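Local coordinates for sugar ABC transporter, periplasmic sugar-binding protein (Caulobacter crescentus, PDB 4IRX) that binds myo-inositol in the periplasm as the solute-binding component of an ABC transporter, probably delivering it for uptake, at residues A105-G117 with A270-I282. Sequence-based numbering, arbitrary orientation.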
loop_
_atom_site.group_PDB
_atom_site.type_symbol
_atom_site.label_atom_id
_atom_site.label_comp_id
_atom_site.label_asym_id
_atom_site.label_seq_id
_atom_site.Cartn_x
_atom_site.Cartn_y
_atom_site.Cartn_z
ATOM N N ALA A 105 1.339 -20.150 -8.414
ATOM C CA ALA A 105 2.061 -19.079 -7.745
ATOM C C ALA A 105 2.021 -17.866 -8.666
ATOM O O ALA A 105 2.521 -17.905 -9.791
ATOM C CB ALA A 105 3.492 -19.482 -7.477
ATOM N N VAL A 106 1.386 -16.802 -8.203
ATOM C CA VAL A 106 1.283 -15.589 -8.994
ATOM C C VAL A 106 2.478 -14.696 -8.714
ATOM O O VAL A 106 2.721 -14.320 -7.560
ATOM C CB VAL A 106 -0.002 -14.836 -8.667
ATOM C CG1 VAL A 106 -0.032 -13.504 -9.400
ATOM C CG2 VAL A 106 -1.183 -15.680 -9.042
ATOM N N PRO A 107 3.234 -14.342 -9.766
ATOM C CA PRO A 107 4.382 -13.457 -9.555
ATOM C C PRO A 107 3.899 -12.107 -9.030
ATOM O O PRO A 107 2.820 -11.681 -9.389
ATOM C CB PRO A 107 5.002 -13.306 -10.946
ATOM C CG PRO A 107 4.330 -14.279 -11.822
ATOM C CD PRO A 107 3.048 -14.696 -11.188
ATOM N N HIS A 108 4.718 -11.473 -8.204
ATOM C CA HIS A 108 4.327 -10.304 -7.441
ATOM C C HIS A 108 5.424 -9.256 -7.439
ATOM O O HIS A 108 6.581 -9.561 -7.144
ATOM C CB HIS A 108 4.018 -10.696 -6.003
ATOM C CG HIS A 108 3.735 -9.520 -5.137
ATOM N ND1 HIS A 108 2.656 -8.699 -5.355
ATOM C CD2 HIS A 108 4.424 -8.979 -4.099
ATOM C CE1 HIS A 108 2.677 -7.705 -4.484
ATOM N NE2 HIS A 108 3.731 -7.851 -3.715
ATOM N N VAL A 109 5.060 -8.021 -7.778
ATOM C CA VAL A 109 5.948 -6.854 -7.667
ATOM C C VAL A 109 5.381 -5.954 -6.580
ATOM O O VAL A 109 4.270 -5.444 -6.703
ATOM C CB VAL A 109 6.030 -6.052 -8.985
ATOM C CG1 VAL A 109 7.007 -4.886 -8.825
ATOM C CG2 VAL A 109 6.470 -6.963 -10.125
ATOM N N GLY A 110 6.137 -5.746 -5.515
ATOM C CA GLY A 110 5.654 -4.891 -4.439
ATOM C C GLY A 110 6.766 -4.513 -3.496
ATOM O O GLY A 110 7.894 -4.899 -3.679
ATOM N N ALA A 111 6.430 -3.744 -2.477
ATOM C CA ALA A 111 7.362 -3.491 -1.411
ATOM C C ALA A 111 7.453 -4.683 -0.484
ATOM O O ALA A 111 6.505 -5.470 -0.356
ATOM C CB ALA A 111 6.919 -2.275 -0.610
ATOM N N ASP A 112 8.597 -4.783 0.188
ATOM C CA ASP A 112 8.789 -5.703 1.305
ATOM C C ASP A 112 8.079 -5.097 2.489
ATOM O O ASP A 112 8.654 -4.285 3.216
ATOM C CB ASP A 112 10.276 -5.889 1.620
ATOM C CG ASP A 112 10.524 -6.905 2.718
ATOM O OD1 ASP A 112 9.573 -7.301 3.426
ATOM O OD2 ASP A 112 11.704 -7.286 2.892
ATOM N N ASN A 113 6.831 -5.506 2.664
ATOM C CA ASN A 113 5.991 -4.844 3.649
ATOM C C ASN A 113 6.252 -5.272 5.079
ATOM O O ASN A 113 6.046 -4.482 6.013
ATOM C CB ASN A 113 4.521 -4.997 3.261
ATOM C CG ASN A 113 4.105 -3.993 2.191
ATOM O OD1 ASN A 113 4.309 -2.790 2.360
ATOM N ND2 ASN A 113 3.579 -4.482 1.067
ATOM N N VAL A 114 6.741 -6.505 5.254
ATOM C CA VAL A 114 7.235 -6.913 6.566
ATOM C C VAL A 114 8.405 -6.018 6.993
ATOM O O VAL A 114 8.431 -5.507 8.116
ATOM C CB VAL A 114 7.667 -8.394 6.608
ATOM C CG1 VAL A 114 8.240 -8.711 7.998
ATOM C CG2 VAL A 114 6.492 -9.331 6.265
ATOM N N ALA A 115 9.364 -5.787 6.094
ATOM C CA ALA A 115 10.466 -4.896 6.424
ATOM C C ALA A 115 9.956 -3.487 6.681
ATOM O O ALA A 115 10.477 -2.797 7.543
ATOM C CB ALA A 115 11.504 -4.885 5.321
ATOM N N GLY A 116 8.947 -3.047 5.922
ATOM C CA GLY A 116 8.381 -1.718 6.164
ATOM C C GLY A 116 7.751 -1.537 7.526
ATOM O O GLY A 116 8.017 -0.542 8.202
ATOM N N GLY A 117 6.937 -2.515 7.925
ATOM C CA GLY A 117 6.329 -2.500 9.238
ATOM C C GLY A 117 7.381 -2.577 10.329
ATOM O O GLY A 117 7.316 -1.862 11.343
ATOM N N ALA A 270 8.969 -13.881 -22.339
ATOM C CA ALA A 270 9.788 -13.876 -21.136
ATOM C C ALA A 270 8.945 -14.087 -19.891
ATOM O O ALA A 270 7.828 -13.561 -19.787
ATOM C CB ALA A 270 10.517 -12.576 -21.025
ATOM N N ALA A 271 9.472 -14.862 -18.951
ATOM C CA ALA A 271 8.726 -15.229 -17.757
ATOM C C ALA A 271 8.550 -14.020 -16.855
ATOM O O ALA A 271 9.462 -13.190 -16.733
ATOM C CB ALA A 271 9.468 -16.337 -17.015
ATOM N N LEU A 272 7.371 -13.925 -16.235
ATOM C CA LEU A 272 7.095 -12.924 -15.199
ATOM C C LEU A 272 7.714 -13.402 -13.907
ATOM O O LEU A 272 7.637 -14.587 -13.590
ATOM C CB LEU A 272 5.591 -12.740 -15.010
ATOM C CG LEU A 272 4.823 -12.334 -16.262
ATOM C CD1 LEU A 272 3.321 -12.266 -15.992
ATOM C CD2 LEU A 272 5.330 -10.972 -16.749
ATOM N N LYS A 273 8.336 -12.500 -13.154
ATOM C CA LYS A 273 9.099 -12.910 -11.970
ATOM C C LYS A 273 8.802 -11.952 -10.812
ATOM O O LYS A 273 8.560 -10.751 -11.023
ATOM C CB LYS A 273 10.602 -12.943 -12.309
ATOM C CG LYS A 273 11.541 -13.540 -11.261
ATOM C CD LYS A 273 12.949 -13.707 -11.866
ATOM C CE LYS A 273 14.033 -13.980 -10.827
ATOM N NZ LYS A 273 15.403 -14.028 -11.450
ATOM N N SER A 274 8.792 -12.475 -9.589
ATOM C CA SER A 274 8.561 -11.618 -8.418
ATOM C C SER A 274 9.729 -10.674 -8.124
ATOM O O SER A 274 10.910 -11.026 -8.299
ATOM C CB SER A 274 8.283 -12.481 -7.182
ATOM O OG SER A 274 7.055 -13.169 -7.323
ATOM N N VAL A 275 9.401 -9.457 -7.688
ATOM C CA VAL A 275 10.403 -8.479 -7.303
ATOM C C VAL A 275 9.893 -7.804 -6.029
ATOM O O VAL A 275 8.760 -7.348 -6.005
ATOM C CB VAL A 275 10.579 -7.404 -8.389
ATOM C CG1 VAL A 275 11.575 -6.331 -7.925
ATOM C CG2 VAL A 275 11.003 -8.027 -9.733
ATOM N N SER A 276 10.711 -7.793 -4.974
ATOM C CA SER A 276 10.393 -7.134 -3.697
ATOM C C SER A 276 11.304 -5.931 -3.517
ATOM O O SER A 276 12.530 -6.084 -3.519
ATOM C CB SER A 276 10.606 -8.109 -2.549
ATOM O OG SER A 276 10.247 -7.517 -1.319
ATOM N N LEU A 277 10.719 -4.749 -3.328
ATOM C CA LEU A 277 11.531 -3.545 -3.151
ATOM C C LEU A 277 11.723 -3.205 -1.692
ATOM O O LEU A 277 10.760 -3.246 -0.923
ATOM C CB LEU A 277 10.886 -2.349 -3.824
ATOM C CG LEU A 277 10.639 -2.466 -5.324
ATOM C CD1 LEU A 277 10.055 -1.149 -5.821
ATOM C CD2 LEU A 277 11.922 -2.778 -6.051
ATOM N N LYS A 278 12.938 -2.817 -1.314
ATOM C CA LYS A 278 13.233 -2.456 0.070
ATOM C C LYS A 278 12.687 -1.083 0.397
ATOM O O LYS A 278 13.033 -0.108 -0.271
ATOM C CB LYS A 278 14.747 -2.446 0.310
ATOM C CG LYS A 278 15.159 -2.158 1.763
ATOM C CD LYS A 278 16.689 -2.056 1.839
ATOM C CE LYS A 278 17.137 -0.723 1.259
ATOM N NZ LYS A 278 18.581 -0.452 1.476
ATOM N N PRO A 279 11.849 -0.992 1.434
ATOM C CA PRO A 279 11.345 0.315 1.848
ATOM C C PRO A 279 12.383 1.069 2.657
ATOM O O PRO A 279 13.307 0.475 3.216
ATOM C CB PRO A 279 10.149 -0.052 2.719
ATOM C CG PRO A 279 10.583 -1.358 3.373
ATOM C CD PRO A 279 11.364 -2.077 2.304
ATOM N N VAL A 280 12.209 2.377 2.758
ATOM C CA VAL A 280 13.123 3.223 3.502
ATOM C C VAL A 280 12.312 4.160 4.391
ATOM O O VAL A 280 11.377 4.820 3.920
ATOM C CB VAL A 280 13.952 4.095 2.548
ATOM C CG1 VAL A 280 14.965 4.927 3.336
ATOM C CG2 VAL A 280 14.650 3.255 1.500
ATOM N N LEU A 281 12.667 4.230 5.672
ATOM C CA LEU A 281 12.033 5.199 6.576
ATOM C C LEU A 281 12.461 6.623 6.224
ATOM O O LEU A 281 13.649 6.901 6.043
ATOM C CB LEU A 281 12.408 4.897 8.026
ATOM C CG LEU A 281 11.637 5.677 9.093
ATOM C CD1 LEU A 281 10.294 5.067 9.262
ATOM C CD2 LEU A 281 12.401 5.632 10.416
ATOM N N ILE A 282 11.482 7.523 6.140
ATOM C CA ILE A 282 11.703 8.924 5.786
ATOM C C ILE A 282 11.395 9.800 6.984
ATOM O O ILE A 282 10.271 9.783 7.497
ATOM C CB ILE A 282 10.798 9.354 4.607
ATOM C CG1 ILE A 282 11.056 8.508 3.355
ATOM C CG2 ILE A 282 10.994 10.837 4.280
ATOM C CD1 ILE A 282 12.425 8.743 2.684
HETATM O O HOH W 1 7.063 -8.049 -2.176
#
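Val109 and Val275 stand side by side on one face of a parallel strand pair, CG1 of Val109 lying 4.4 Å from CB of Val275, and Ala111 and Leu277 follow on the same face. Upstream, the Pro107 ring lies obliquely over the Leu272 side chain, with CG of Pro107 3.8 Å from CB of Leu272; Leu272 also reaches strand 91-95. Downstream, the ring of Pro279 wedges against the first turn of helix 113-127, its CG 3.5 Å from Gly116 N, with the Ala115 methyl beside it.

In this two-lobed periplasmic-binding-protein fold, strand 275-282, from the far end of the chain, joins strand 108-111 in the sheet of the N-terminal lobe, and both chains run on into the region linking the two lobes. Ala111 and the helix start lie by the cleft, the Ala111 side chain about 7 Å from bound inositol.

Four backbone bonds alternate along the pair: Val275 N to His108 O, Gly110 N to Val275 O (3.1 Å), the donor lying nearly along the C=O axis, Leu277 N to Gly110 O and Asp112 N to Leu277 O. One step earlier, the Ser274 hydroxyl OG, not a backbone carbonyl, accepts from His108 N at 3.0 Å; chi1 of -67° puts OG beside its own backbone N and anti to the carbonyl carbon, where it meets His108 N. One face of the His108 ring lies against Gly110 N, offset toward the ring's rim, and ND1 is hydrogen-bonded to Ser94 OG. At the outer edge, Asp112 OD1 caps the helix, met by Ala115 N from above the carboxylate plane, and a water donates to Ala111 O and weakly bridges to Ser276 OG.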